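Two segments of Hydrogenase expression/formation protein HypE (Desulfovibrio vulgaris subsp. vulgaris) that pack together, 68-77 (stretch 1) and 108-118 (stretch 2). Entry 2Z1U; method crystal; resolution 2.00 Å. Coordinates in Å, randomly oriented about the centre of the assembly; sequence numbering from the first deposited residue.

Stretch 1, residues 68-77: GDIGTLAVHG
Stretch 2 108-118: ERVVASMGKAA

How do the two backbones run? Gly-68 and Asp-69 are extended, then residues 70-77 form a helix beside helix 108-118, their N-to-C directions 30° apart (crossing -30°) and their axes 7.6 Å apart at closest approach. Register is set by Gly-71 and Met-114, whose CA atoms lie 4.9 Å apart.

What lets the helices come so close? Gly-71 supplies the hollow: a CB there would point toward stretch 2 and sit 2.5 Å from Val-110 O, a clash. Instead Val-110 (t) brings CG1 to 3.8 Å from Gly-71 CA, and Met-114 (m, t, p) lays CG 3.4 Å from Gly-71 O.

Which bumps fill the remaining space? Val-75 (t) points toward stretch 2, its CG2 3.8 Å from Met-114 CB and its CG1 3.7 Å from Ala-117 CB; the small alanine leaves room for the branched side chain. His-76 (m) brings NE2 within 3.5 Å of Ala-117 CB. Ile-70 (t, t) places CG2 3.8 Å from Val-110 CG1.

Where is the polar clasp? Asp-69 (p) caps its helix, OD1 accepting from Thr-72 N at 2.9 Å and, weakly, from Gly-71 N at 2.9 Å. Its OD2 accepts from Ser-113 OG (m) at 2.5 Å, so one buried carboxylate both starts a helix and ties it to its neighbour.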

# COMPACT_ATOMS: atom_id res chain seq x y z
N GLY A 68 -1.57 22.16 -0.14
CA GLY A 68 -1.93 20.75 -0.19
C GLY A 68 -2.47 20.16 1.08
O GLY A 68 -2.83 20.88 2.02
N ASP A 69 -2.52 18.84 1.10
CA ASP A 69 -2.87 18.08 2.29
C ASP A 69 -2.36 16.64 2.13
O ASP A 69 -1.77 16.31 1.09
CB ASP A 69 -4.38 18.16 2.60
CG ASP A 69 -5.27 17.67 1.45
OD1 ASP A 69 -5.02 16.57 0.90
OD2 ASP A 69 -6.25 18.38 1.14
N ILE A 70 -2.58 15.81 3.14
CA ILE A 70 -2.15 14.39 3.08
C ILE A 70 -2.76 13.61 1.89
O ILE A 70 -2.13 12.71 1.35
CB ILE A 70 -2.40 13.66 4.43
CG1 ILE A 70 -1.62 12.33 4.50
CG2 ILE A 70 -3.90 13.46 4.69
CD1 ILE A 70 -1.66 11.68 5.85
N GLY A 71 -3.97 13.98 1.48
CA GLY A 71 -4.61 13.36 0.32
C GLY A 71 -3.97 13.76 -0.99
O GLY A 71 -3.77 12.95 -1.88
N THR A 72 -3.66 15.03 -1.11
CA THR A 72 -2.97 15.55 -2.25
C THR A 72 -1.56 14.87 -2.34
O THR A 72 -1.15 14.40 -3.42
CB THR A 72 -2.94 17.08 -2.07
OG1 THR A 72 -3.62 17.75 -3.15
CG2 THR A 72 -1.61 17.62 -1.78
N LEU A 73 -0.86 14.79 -1.21
CA LEU A 73 0.44 14.09 -1.15
C LEU A 73 0.32 12.60 -1.52
O LEU A 73 1.12 12.07 -2.31
CB LEU A 73 1.04 14.22 0.26
CG LEU A 73 2.20 15.18 0.55
CD1 LEU A 73 2.23 16.44 -0.33
CD2 LEU A 73 2.35 15.51 2.07
N ALA A 74 -0.70 11.94 -0.96
CA ALA A 74 -0.92 10.52 -1.19
C ALA A 74 -1.09 10.17 -2.69
O ALA A 74 -0.51 9.18 -3.17
CB ALA A 74 -2.10 10.04 -0.37
N VAL A 75 -1.84 10.98 -3.42
CA VAL A 75 -1.98 10.79 -4.87
C VAL A 75 -0.74 11.26 -5.68
O VAL A 75 -0.14 10.46 -6.41
CB VAL A 75 -3.30 11.39 -5.40
CG1 VAL A 75 -3.37 11.33 -6.91
CG2 VAL A 75 -4.49 10.62 -4.79
N HIS A 76 -0.38 12.54 -5.55
CA HIS A 76 0.74 13.11 -6.33
C HIS A 76 2.06 12.36 -6.15
O HIS A 76 2.75 12.05 -7.13
CB HIS A 76 0.96 14.60 -6.00
CG HIS A 76 -0.21 15.48 -6.33
ND1 HIS A 76 -0.45 16.67 -5.68
CD2 HIS A 76 -1.21 15.33 -7.23
CE1 HIS A 76 -1.55 17.22 -6.17
NE2 HIS A 76 -2.03 16.42 -7.10
N GLY A 77 2.39 12.04 -4.91
CA GLY A 77 3.70 11.42 -4.60
C GLY A 77 3.83 10.06 -5.29
O GLY A 77 4.90 9.69 -5.80
N GLU A 108 -13.45 13.46 4.95
CA GLU A 108 -14.10 13.83 3.69
C GLU A 108 -13.31 14.85 2.86
O GLU A 108 -13.24 14.73 1.63
CB GLU A 108 -15.54 14.33 3.92
CG GLU A 108 -16.24 14.80 2.64
CD GLU A 108 -17.75 14.75 2.70
OE1 GLU A 108 -18.36 15.46 3.54
OE2 GLU A 108 -18.33 14.02 1.88
N ARG A 109 -12.73 15.86 3.51
CA ARG A 109 -11.86 16.82 2.83
C ARG A 109 -10.64 16.13 2.21
O ARG A 109 -10.25 16.45 1.08
CB ARG A 109 -11.39 17.90 3.80
CG ARG A 109 -12.45 18.95 4.13
CD ARG A 109 -11.80 20.15 4.81
NE ARG A 109 -11.54 19.90 6.23
CZ ARG A 109 -10.63 20.55 6.96
NH1 ARG A 109 -9.85 21.49 6.42
NH2 ARG A 109 -10.49 20.24 8.24
N VAL A 110 -10.06 15.18 2.94
CA VAL A 110 -8.88 14.44 2.46
C VAL A 110 -9.26 13.54 1.28
O VAL A 110 -8.55 13.51 0.26
CB VAL A 110 -8.25 13.61 3.58
CG1 VAL A 110 -7.19 12.65 3.00
CG2 VAL A 110 -7.63 14.52 4.63
N VAL A 111 -10.38 12.83 1.43
CA VAL A 111 -10.93 11.98 0.37
C VAL A 111 -11.26 12.81 -0.88
O VAL A 111 -10.91 12.41 -1.99
CB VAL A 111 -12.16 11.17 0.87
CG1 VAL A 111 -12.87 10.51 -0.29
CG2 VAL A 111 -11.72 10.11 1.89
N ALA A 112 -11.93 13.95 -0.69
CA ALA A 112 -12.20 14.90 -1.79
C ALA A 112 -10.92 15.34 -2.52
O ALA A 112 -10.88 15.36 -3.76
CB ALA A 112 -12.97 16.12 -1.27
N SER A 113 -9.88 15.69 -1.76
CA SER A 113 -8.57 15.99 -2.33
C SER A 113 -8.00 14.86 -3.18
O SER A 113 -7.47 15.12 -4.26
CB SER A 113 -7.57 16.35 -1.23
OG SER A 113 -7.77 17.67 -0.77
N MET A 114 -8.07 13.63 -2.69
CA MET A 114 -7.59 12.47 -3.45
C MET A 114 -8.32 12.27 -4.76
O MET A 114 -7.68 12.07 -5.79
CB MET A 114 -7.61 11.18 -2.61
CG MET A 114 -6.69 11.25 -1.42
SD MET A 114 -6.68 9.81 -0.36
CE MET A 114 -5.89 8.57 -1.39
N GLY A 115 -9.66 12.33 -4.72
CA GLY A 115 -10.51 12.22 -5.90
C GLY A 115 -10.11 13.22 -6.96
O GLY A 115 -9.87 12.86 -8.10
N LYS A 116 -10.04 14.49 -6.56
CA LYS A 116 -9.64 15.59 -7.42
C LYS A 116 -8.23 15.42 -8.03
O LYS A 116 -8.01 15.66 -9.23
CB LYS A 116 -9.70 16.91 -6.64
CG LYS A 116 -9.72 18.17 -7.51
CD LYS A 116 -9.08 19.35 -6.77
CE LYS A 116 -9.07 20.62 -7.62
NZ LYS A 116 -8.17 21.62 -6.99
N ALA A 117 -7.28 15.02 -7.19
CA ALA A 117 -5.91 14.82 -7.63
C ALA A 117 -5.80 13.68 -8.65
O ALA A 117 -5.10 13.79 -9.67
CB ALA A 117 -4.97 14.58 -6.42
N ALA A 118 -6.50 12.58 -8.38
CA ALA A 118 -6.49 11.44 -9.28
C ALA A 118 -7.10 11.78 -10.65
O ALA A 118 -6.55 11.39 -11.68
CB ALA A 118 -7.23 10.24 -8.63
O HOH W 1 -6.61 17.96 -4.93